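Local atomic coordinates of CBS domain protein (Streptococcus pneumoniae serotype 4, PDB entry 7LZG), a protein that is of unknown function but, as a protein built on paired CBS domains, may serve as a regulatory module that senses a small ligand such as a nucleotide. Residues T19-A24 with G129-K134; H38-L43 with R67-Y72; L30-N35 with V53-K58. All blocks are in the same frame, centred on the assembly; numbering follows the deposited sequence.

Contact 1 (T19-A24 with G129-K134). With PO4 (phosphate ion), chain D; PO4 (phosphate ion), chain C.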
loop_
_atom_site.group_PDB
_atom_site.type_symbol
_atom_site.label_atom_id
_atom_site.label_comp_id
_atom_site.label_asym_id
_atom_site.label_seq_id
_atom_site.Cartn_x
_atom_site.Cartn_y
_atom_site.Cartn_z
ATOM N N THR B 19 12.279 -0.850 -12.828
ATOM C CA THR B 19 12.095 -0.772 -11.384
ATOM C C THR B 19 10.629 -0.712 -10.989
ATOM O O THR B 19 10.173 -1.542 -10.192
ATOM C CB THR B 19 12.838 0.450 -10.819
ATOM O OG1 THR B 19 14.249 0.288 -11.012
ATOM C CG2 THR B 19 12.547 0.613 -9.333
ATOM N N PHE B 20 9.870 0.247 -11.526
ATOM C CA PHE B 20 8.462 0.355 -11.169
ATOM C C PHE B 20 7.583 -0.627 -11.930
ATOM O O PHE B 20 6.473 -0.924 -11.473
ATOM C CB PHE B 20 7.959 1.788 -11.382
ATOM C CG PHE B 20 8.169 2.323 -12.777
ATOM C CD1 PHE B 20 7.319 1.965 -13.813
ATOM C CD2 PHE B 20 9.190 3.220 -13.039
ATOM C CE1 PHE B 20 7.503 2.467 -15.087
ATOM C CE2 PHE B 20 9.377 3.727 -14.314
ATOM C CZ PHE B 20 8.532 3.350 -15.338
ATOM N N LEU B 21 8.046 -1.136 -13.069
ATOM C CA LEU B 21 7.292 -2.097 -13.865
ATOM C C LEU B 21 7.835 -3.492 -13.581
ATOM O O LEU B 21 8.947 -3.830 -13.999
ATOM C CB LEU B 21 7.380 -1.769 -15.353
ATOM C CG LEU B 21 6.635 -2.722 -16.288
ATOM C CD1 LEU B 21 5.153 -2.734 -15.962
ATOM C CD2 LEU B 21 6.864 -2.334 -17.740
ATOM N N THR B 22 7.050 -4.298 -12.868
ATOM C CA THR B 22 7.423 -5.672 -12.577
ATOM C C THR B 22 6.664 -6.598 -13.511
ATOM O O THR B 22 5.427 -6.523 -13.562
ATOM C CB THR B 22 7.116 -6.016 -11.125
ATOM O OG1 THR B 22 7.747 -5.058 -10.265
ATOM C CG2 THR B 22 7.634 -7.402 -10.785
ATOM N N PRO B 23 7.335 -7.463 -14.269
ATOM C CA PRO B 23 6.615 -8.327 -15.209
ATOM C C PRO B 23 5.855 -9.426 -14.486
ATOM O O PRO B 23 6.157 -9.787 -13.346
ATOM C CB PRO B 23 7.731 -8.905 -16.085
ATOM C CG PRO B 23 8.921 -8.913 -15.189
ATOM C CD PRO B 23 8.791 -7.684 -14.323
ATOM N N ALA B 24 4.844 -9.962 -15.177
ATOM C CA ALA B 24 4.037 -11.034 -14.601
ATOM C C ALA B 24 4.875 -12.266 -14.295
ATOM O O ALA B 24 4.507 -13.066 -13.428
ATOM C CB ALA B 24 2.891 -11.398 -15.544
ATOM N N GLY B 129 1.983 -7.351 -16.245
ATOM C CA GLY B 129 2.742 -6.831 -15.121
ATOM C C GLY B 129 1.945 -5.798 -14.357
ATOM O O GLY B 129 0.803 -5.475 -14.702
ATOM N N ILE B 130 2.572 -5.273 -13.301
ATOM C CA ILE B 130 1.938 -4.298 -12.420
ATOM C C ILE B 130 2.908 -3.164 -12.118
ATOM O O ILE B 130 4.131 -3.325 -12.186
ATOM C CB ILE B 130 1.443 -4.938 -11.102
ATOM C CG1 ILE B 130 2.564 -5.722 -10.414
ATOM C CG2 ILE B 130 0.243 -5.831 -11.359
ATOM C CD1 ILE B 130 3.283 -4.964 -9.315
ATOM N N ILE B 131 2.344 -2.008 -11.773
ATOM C CA ILE B 131 3.092 -0.857 -11.281
ATOM C C ILE B 131 2.418 -0.381 -10.003
ATOM O O ILE B 131 1.213 -0.111 -9.998
ATOM C CB ILE B 131 3.147 0.282 -12.316
ATOM C CG1 ILE B 131 3.736 -0.218 -13.636
ATOM C CG2 ILE B 131 3.960 1.448 -11.777
ATOM C CD1 ILE B 131 3.704 0.809 -14.744
ATOM N N THR B 132 3.188 -0.286 -8.923
ATOM C CA THR B 132 2.654 0.086 -7.624
ATOM C C THR B 132 3.266 1.401 -7.158
ATOM O O THR B 132 4.307 1.838 -7.654
ATOM C CB THR B 132 2.920 -1.007 -6.578
ATOM O OG1 THR B 132 4.331 -1.211 -6.441
ATOM C CG2 THR B 132 2.267 -2.311 -7.001
ATOM N N ARG B 133 2.594 2.037 -6.194
ATOM C CA ARG B 133 3.167 3.222 -5.564
ATOM C C ARG B 133 4.495 2.890 -4.897
ATOM O O ARG B 133 5.440 3.687 -4.942
ATOM C CB ARG B 133 2.197 3.803 -4.535
ATOM C CG ARG B 133 0.837 4.203 -5.073
ATOM C CD ARG B 133 0.178 5.186 -4.118
ATOM N NE ARG B 133 -1.222 5.444 -4.433
ATOM C CZ ARG B 133 -2.232 5.197 -3.610
ATOM N NH1 ARG B 133 -2.034 4.678 -2.410
ATOM N NH2 ARG B 133 -3.470 5.486 -3.998
ATOM N N LYS B 134 4.576 1.717 -4.266
ATOM C CA LYS B 134 5.831 1.268 -3.675
ATOM C C LYS B 134 6.929 1.173 -4.724
ATOM O O LYS B 134 8.076 1.558 -4.472
ATOM C CB LYS B 134 5.620 -0.083 -2.990
ATOM C CG LYS B 134 6.885 -0.749 -2.481
ATOM C CD LYS B 134 6.626 -2.214 -2.162
ATOM C CE LYS B 134 7.872 -2.900 -1.627
ATOM N NZ LYS B 134 8.269 -2.375 -0.291
HETATM P P PO4 D . -6.185 4.680 -1.382
HETATM O O1 PO4 D . -5.393 3.487 -1.862
HETATM O O2 PO4 D . -7.545 4.223 -0.915
HETATM O O3 PO4 D . -6.347 5.669 -2.512
HETATM O O4 PO4 D . -5.453 5.340 -0.237
HETATM P P PO4 C . 4.528 -2.432 1.452
HETATM O O1 PO4 C . 3.465 -2.876 0.476
HETATM O O2 PO4 C . 5.741 -3.321 1.322
HETATM O O3 PO4 C . 4.924 -1.007 1.153
HETATM O O4 PO4 C . 3.991 -2.514 2.862
#
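The strand 21-23 runs antiparallel to strand 127-132, segment axes 4.8 Å apart at 153°, and Thr22 faces Ile130 as a hydrogen-bonded pair. Thr22 N donates to Ile130 O at 3.2 Å, nearly along the C=O axis. The return bond, from Ile130 N to Thr22 O, is 3.1 Å and lies in the carbonyl plane. Beside them Gly129 suits its place because a CB would point at the other strand, into Thr22 O and Pro23 CA; without one, the backbones close until the CA atoms of Pro23 and Gly129 stand 4.2 Å apart. Proline suits this edge position, its missing N-H costing no bond to Gly129.

The side chains of Leu21 and Ile131 meet at a slant, CD1 of Leu21 lying 3.7 Å from CG1 of Ile131. Phe20 and Ile131 run together in one direction. Phe20 CG sits between the backbone N and the carbonyl carbon (chi1 56°), which brings the ring edge to Ile131: CD1 of Phe20 is 3.9 Å from CD1 of Ile131. Ile136 of helix 133-140 packs against both residues, and Ser135 OG hydrogen-bonds to Phe20 O.

Thr132 takes the N-cap position, and Arg133 and Lys134 each reach a phosphate ion, probably from the crystallisation liquor, shared with the same residue of the second subunit. The whole is an edge strand added to the sheet of the second CBS domain, at its strand-to-helix junction.

Contact 2 (H38-L43 with R67-Y72)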
loop_
_atom_site.group_PDB
_atom_site.type_symbol
_atom_site.label_atom_id
_atom_site.label_comp_id
_atom_site.label_asym_id
_atom_site.label_seq_id
_atom_site.Cartn_x
_atom_site.Cartn_y
_atom_site.Cartn_z
ATOM N N HIS B 38 -8.711 -21.244 0.817
ATOM C CA HIS B 38 -7.261 -21.385 0.749
ATOM C C HIS B 38 -6.595 -20.106 0.259
ATOM O O HIS B 38 -5.424 -19.858 0.576
ATOM C CB HIS B 38 -6.889 -22.564 -0.152
ATOM C CG HIS B 38 -5.445 -22.954 -0.072
ATOM N ND1 HIS B 38 -4.522 -22.596 -1.032
ATOM C CD2 HIS B 38 -4.764 -23.670 0.854
ATOM C CE1 HIS B 38 -3.337 -23.076 -0.700
ATOM N NE2 HIS B 38 -3.457 -23.731 0.441
ATOM N N ALA B 39 -7.314 -19.286 -0.512
ATOM C CA ALA B 39 -6.764 -18.005 -0.939
ATOM C C ALA B 39 -6.527 -17.077 0.245
ATOM O O ALA B 39 -5.602 -16.258 0.212
ATOM C CB ALA B 39 -7.691 -17.344 -1.959
ATOM N N THR B 40 -7.347 -17.186 1.293
ATOM C CA THR B 40 -7.108 -16.402 2.500
ATOM C C THR B 40 -5.805 -16.822 3.171
ATOM O O THR B 40 -5.006 -15.975 3.583
ATOM C CB THR B 40 -8.284 -16.544 3.468
ATOM O OG1 THR B 40 -9.505 -16.228 2.791
ATOM C CG2 THR B 40 -8.116 -15.600 4.646
ATOM N N LEU B 41 -5.577 -18.133 3.292
ATOM C CA LEU B 41 -4.279 -18.618 3.750
ATOM C C LEU B 41 -3.165 -18.166 2.815
ATOM O O LEU B 41 -2.096 -17.743 3.269
ATOM C CB LEU B 41 -4.294 -20.144 3.858
ATOM C CG LEU B 41 -2.939 -20.859 3.817
ATOM C CD1 LEU B 41 -2.097 -20.538 5.043
ATOM C CD2 LEU B 41 -3.129 -22.360 3.673
ATOM N N LEU B 42 -3.400 -18.248 1.504
ATOM C CA LEU B 42 -2.379 -17.858 0.538
ATOM C C LEU B 42 -2.067 -16.369 0.634
ATOM O O LEU B 42 -0.898 -15.970 0.594
ATOM C CB LEU B 42 -2.835 -18.232 -0.872
ATOM C CG LEU B 42 -1.854 -19.016 -1.747
ATOM C CD1 LEU B 42 -0.999 -19.960 -0.915
ATOM C CD2 LEU B 42 -2.617 -19.794 -2.804
ATOM N N LEU B 43 -3.098 -15.532 0.770
ATOM C CA LEU B 43 -2.875 -14.091 0.830
ATOM C C LEU B 43 -2.212 -13.677 2.139
ATOM O O LEU B 43 -1.403 -12.742 2.158
ATOM C CB LEU B 43 -4.197 -13.347 0.646
ATOM C CG LEU B 43 -4.701 -13.231 -0.792
ATOM C CD1 LEU B 43 -6.080 -12.597 -0.831
ATOM C CD2 LEU B 43 -3.717 -12.428 -1.624
ATOM N N ARG B 67 -9.364 -7.944 2.220
ATOM C CA ARG B 67 -10.589 -7.193 2.476
ATOM C C ARG B 67 -11.707 -7.635 1.543
ATOM O O ARG B 67 -12.869 -7.726 1.954
ATOM C CB ARG B 67 -10.330 -5.693 2.336
ATOM C CG ARG B 67 -11.575 -4.835 2.518
ATOM C CD ARG B 67 -11.258 -3.357 2.369
ATOM N NE ARG B 67 -10.565 -3.074 1.118
ATOM C CZ ARG B 67 -10.268 -1.857 0.683
ATOM N NH1 ARG B 67 -10.608 -0.776 1.367
ATOM N NH2 ARG B 67 -9.619 -1.720 -0.470
ATOM N N ASP B 68 -11.372 -7.926 0.284
ATOM C CA ASP B 68 -12.380 -8.395 -0.659
ATOM C C ASP B 68 -12.959 -9.734 -0.222
ATOM O O ASP B 68 -14.176 -9.942 -0.282
ATOM C CB ASP B 68 -11.772 -8.498 -2.056
ATOM C CG ASP B 68 -11.193 -7.181 -2.533
ATOM O OD1 ASP B 68 -11.929 -6.172 -2.533
ATOM O OD2 ASP B 68 -9.997 -7.151 -2.894
ATOM N N ILE B 69 -12.103 -10.650 0.230
ATOM C CA ILE B 69 -12.581 -11.940 0.712
ATOM C C ILE B 69 -13.348 -11.775 2.018
ATOM O O ILE B 69 -14.420 -12.363 2.205
ATOM C CB ILE B 69 -11.402 -12.917 0.866
ATOM C CG1 ILE B 69 -10.680 -13.086 -0.471
ATOM C CG2 ILE B 69 -11.882 -14.259 1.400
ATOM C CD1 ILE B 69 -9.557 -14.094 -0.437
HETATM N N MSE B 70 -12.820 -10.970 2.936
HETATM C CA MSE B 70 -13.427 -10.803 4.252
HETATM C C MSE B 70 -14.786 -10.116 4.171
HETATM O O MSE B 70 -15.747 -10.556 4.801
HETATM C CB MSE B 70 -12.493 -10.013 5.171
HETATM C CG MSE B 70 -12.167 -10.721 6.473
HETATM SE SE MSE B 70 -11.601 -12.570 6.198
HETATM C CE MSE B 70 -10.055 -12.257 5.052
ATOM N N ALA B 71 -14.860 -9.033 3.393
ATOM C CA ALA B 71 -16.126 -8.320 3.248
ATOM C C ALA B 71 -17.156 -9.152 2.498
ATOM O O ALA B 71 -18.361 -9.004 2.733
ATOM C CB ALA B 71 -15.902 -6.985 2.537
ATOM N N TYR B 72 -16.708 -10.026 1.595
ATOM C CA TYR B 72 -17.636 -10.901 0.889
ATOM C C TYR B 72 -18.269 -11.910 1.840
ATOM O O TYR B 72 -19.468 -12.195 1.742
ATOM C CB TYR B 72 -16.910 -11.605 -0.259
ATOM C CG TYR B 72 -17.790 -12.454 -1.149
ATOM C CD1 TYR B 72 -18.028 -13.787 -0.848
ATOM C CD2 TYR B 72 -18.368 -11.929 -2.299
ATOM C CE1 TYR B 72 -18.819 -14.573 -1.653
ATOM C CE2 TYR B 72 -19.167 -12.712 -3.117
ATOM C CZ TYR B 72 -19.387 -14.035 -2.785
ATOM O OH TYR B 72 -20.176 -14.831 -3.581
#
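Ile69 holds CG1 anti to its carbonyl carbon (chi1 -58°) and continues extended to CD1 (chi2 -176°), so that both of its branches reach the facing helix. CG2, anti to the backbone N, meets Thr40, while CD1, also near the Thr40 hydroxyl, reaches on to Ala39 and Leu43. Thr40 and Ile69 pass one another head to tail, with Thr40 OG1 3.4 Å from Ile69 CG2. That hydroxyl is turned beside its own backbone N and hydrogen-bonds to Ala36 O one helical turn back, so a polar atom can sit buried against a methyl group. The small CB of Ala39 lies 4.0 Å from Ile69 CD1, a place where an alanine leaves room for the isoleucine tip. From the next turn Leu43 meets Ile69 at a slant, its CD1 3.8 Å from the same CD1 of Ile69.

Met70, a selenomethionine in this crystal, leaves its helix without aiming at the other one, but bends at chi2 and chi3 and swings its CE to 3.9 Å from Thr40 CG2. Flexible and apolar, its bent chain lies beside Thr40, where Ser44 of the second subunit also packs on it. Met74 of the second subunit likewise touches Thr40.

The helix segments run roughly antiparallel, at 144°, with their axes 10.5 Å apart, a wide spacing bridged chiefly by Ile69. This is the pairing of the two helices, 36-45 and 66-76, in the beta-alpha-beta-beta-alpha fold of a CBS domain, here with their flank turned to the partner subunit.

Contact 3 (L30-N35 with V53-K58)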
loop_
_atom_site.group_PDB
_atom_site.type_symbol
_atom_site.label_atom_id
_atom_site.label_comp_id
_atom_site.label_asym_id
_atom_site.label_seq_id
_atom_site.Cartn_x
_atom_site.Cartn_y
_atom_site.Cartn_z
ATOM N N LEU B 30 -3.174 -15.484 -9.000
ATOM C CA LEU B 30 -4.156 -16.471 -8.578
ATOM C C LEU B 30 -5.144 -16.729 -9.706
ATOM O O LEU B 30 -5.593 -15.794 -10.374
ATOM C CB LEU B 30 -4.912 -16.006 -7.323
ATOM C CG LEU B 30 -4.128 -15.924 -6.011
ATOM C CD1 LEU B 30 -4.988 -15.333 -4.903
ATOM C CD2 LEU B 30 -3.613 -17.297 -5.613
ATOM N N ILE B 31 -5.476 -18.006 -9.916
ATOM C CA ILE B 31 -6.540 -18.349 -10.852
ATOM C C ILE B 31 -7.885 -17.976 -10.245
ATOM O O ILE B 31 -8.096 -18.074 -9.029
ATOM C CB ILE B 31 -6.506 -19.843 -11.225
ATOM C CG1 ILE B 31 -6.171 -20.696 -9.999
ATOM C CG2 ILE B 31 -5.544 -20.089 -12.376
ATOM C CD1 ILE B 31 -6.219 -22.185 -10.263
ATOM N N ASP B 32 -8.813 -17.552 -11.105
ATOM C CA ASP B 32 -10.127 -17.133 -10.631
ATOM C C ASP B 32 -10.930 -18.286 -10.040
ATOM O O ASP B 32 -11.916 -18.038 -9.338
ATOM C CB ASP B 32 -10.909 -16.471 -11.767
ATOM C CG ASP B 32 -10.973 -17.331 -13.017
ATOM O OD1 ASP B 32 -10.318 -18.395 -13.047
ATOM O OD2 ASP B 32 -11.681 -16.938 -13.969
ATOM N N THR B 33 -10.529 -19.528 -10.296
ATOM C CA THR B 33 -11.225 -20.699 -9.782
ATOM C C THR B 33 -10.659 -21.192 -8.456
ATOM O O THR B 33 -11.167 -22.180 -7.912
ATOM C CB THR B 33 -11.183 -21.830 -10.812
ATOM O OG1 THR B 33 -9.819 -22.181 -11.080
ATOM C CG2 THR B 33 -11.849 -21.386 -12.105
ATOM N N HIS B 34 -9.625 -20.540 -7.930
ATOM C CA HIS B 34 -9.111 -20.887 -6.612
ATOM C C HIS B 34 -10.179 -20.629 -5.556
ATOM O O HIS B 34 -10.863 -19.604 -5.583
ATOM C CB HIS B 34 -7.854 -20.070 -6.307
ATOM C CG HIS B 34 -7.069 -20.577 -5.138
ATOM N ND1 HIS B 34 -5.993 -21.427 -5.277
ATOM C CD2 HIS B 34 -7.201 -20.353 -3.809
ATOM C CE1 HIS B 34 -5.497 -21.706 -4.085
ATOM N NE2 HIS B 34 -6.212 -21.068 -3.177
ATOM N N ASN B 35 -10.335 -21.571 -4.630
ATOM C CA ASN B 35 -11.369 -21.427 -3.615
ATOM C C ASN B 35 -10.979 -20.346 -2.612
ATOM O O ASN B 35 -9.807 -20.191 -2.261
ATOM C CB ASN B 35 -11.628 -22.759 -2.907
ATOM C CG ASN B 35 -10.444 -23.238 -2.093
ATOM O OD1 ASN B 35 -10.360 -22.984 -0.890
ATOM N ND2 ASN B 35 -9.526 -23.944 -2.742
ATOM N N VAL B 53 -5.633 -11.376 -10.528
ATOM C CA VAL B 53 -6.381 -12.604 -10.766
ATOM C C VAL B 53 -6.475 -12.820 -12.268
ATOM O O VAL B 53 -6.886 -11.918 -13.007
ATOM C CB VAL B 53 -7.783 -12.554 -10.133
ATOM C CG1 VAL B 53 -8.587 -13.779 -10.529
ATOM C CG2 VAL B 53 -7.676 -12.453 -8.621
ATOM N N VAL B 54 -6.091 -14.014 -12.715
ATOM C CA VAL B 54 -6.102 -14.371 -14.125
ATOM C C VAL B 54 -6.849 -15.689 -14.293
ATOM O O VAL B 54 -7.104 -16.415 -13.332
ATOM C CB VAL B 54 -4.679 -14.473 -14.713
ATOM C CG1 VAL B 54 -3.971 -13.131 -14.621
ATOM C CG2 VAL B 54 -3.886 -15.548 -13.990
ATOM N N THR B 55 -7.206 -15.984 -15.539
ATOM C CA THR B 55 -7.854 -17.244 -15.877
ATOM C C THR B 55 -6.785 -18.314 -16.094
ATOM O O THR B 55 -5.595 -18.099 -15.849
ATOM C CB THR B 55 -8.736 -17.076 -17.112
ATOM O OG1 THR B 55 -7.909 -16.887 -18.266
ATOM C CG2 THR B 55 -9.648 -15.872 -16.957
ATOM N N ASP B 56 -7.200 -19.492 -16.567
ATOM C CA ASP B 56 -6.231 -20.522 -16.921
ATOM C C ASP B 56 -5.458 -20.170 -18.186
ATOM O O ASP B 56 -4.408 -20.767 -18.443
ATOM C CB ASP B 56 -6.930 -21.874 -17.088
ATOM C CG ASP B 56 -8.044 -21.831 -18.114
ATOM O OD1 ASP B 56 -8.676 -20.763 -18.267
ATOM O OD2 ASP B 56 -8.291 -22.866 -18.767
ATOM N N GLU B 57 -5.953 -19.215 -18.977
ATOM C CA GLU B 57 -5.258 -18.720 -20.159
ATOM C C GLU B 57 -4.722 -17.304 -19.945
ATOM O O GLU B 57 -4.639 -16.515 -20.888
ATOM C CB GLU B 57 -6.171 -18.778 -21.384
ATOM C CG GLU B 57 -7.500 -18.055 -21.224
ATOM C CD GLU B 57 -8.397 -18.202 -22.442
ATOM O OE1 GLU B 57 -8.034 -18.969 -23.360
ATOM O OE2 GLU B 57 -9.463 -17.552 -22.481
ATOM N N LYS B 58 -4.367 -16.979 -18.702
ATOM C CA LYS B 58 -3.730 -15.731 -18.288
ATOM C C LYS B 58 -4.566 -14.490 -18.584
ATOM O O LYS B 58 -4.035 -13.375 -18.548
ATOM C CB LYS B 58 -2.339 -15.576 -18.917
ATOM C CG LYS B 58 -1.353 -16.666 -18.536
ATOM C CD LYS B 58 0.002 -16.416 -19.177
ATOM C CE LYS B 58 1.035 -17.429 -18.720
ATOM N NZ LYS B 58 2.376 -17.130 -19.291
#
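Strands 30-31 and 50-54, the parallel strands of the beta-alpha-beta unit that crosses over through helix 36-45, meet here where both run out into turns. Leu30 and Val53 put their side chains on one face of the sheet, Ile31 and Val54 on the other. On the first face Leu30 packs on Leu42 of the crossover helix, and Val53 on Val61 and Ile64 of strand 60-65; aliphatic residues suit both buried places. Val53 has CG1 anti to its backbone N (chi1 174°), which carries this methyl against the backbone just past the end of strand 30-31, 3.7 Å from Asp32 CA.

Asp32 sits at that end with CG in the crowded position between backbone N and carbonyl carbon. Its CB rests 3.8 Å from Val53 CG1. The Asp32 and Thr55 side chains run alongside each other in the same sense, ending with OD2 of Asp32 3.8 Å from CG2 of Thr55. The threonine turns its methyl, not its hydroxyl, to Asp32 OD2, because OG1 is engaged with Glu57 N and Gln59 N.

The backbones are joined by a bond from Val54 N to Leu30 O, 3.0 Å and 162° at the hydrogen, in the carbonyl plane. A weak bond of 3.0 Å from Asp32 N to Val54 O follows. Beyond them the chain turns sharply on each side, in type I turns from Ile31 to His34 and from Thr55 to Lys58. Asn35 then caps helix 36-45 through OD1, bonded to His38 N. Thr55 closes an ST turn: its OG1 accepts from Glu57 N at 3.1 Å.

How the contacts relate
Contacts 2 and 3 belong to one CBS domain and touch each other, their centres 14 Å apart: His34 and Leu30 of 30-35 lie against Ala39 and Leu42 of helix 36-45. Along the chain their segments alternate, so strand, helix, strand and helix interlock. Contact 1 lies apart, its centre 22 Å from that of contact 2 and 20 Å from that of contact 3, and belongs to the other sheet. Both inner contacts are nested in the long loop it closes, because strand 21-23 precedes strand 30-31 yet pairs with 127-132. An N-terminal strand thus joins the C-terminal sheet, consistent with the paired build of CBS proteins, while contacts 1 and 2 both reach the second subunit.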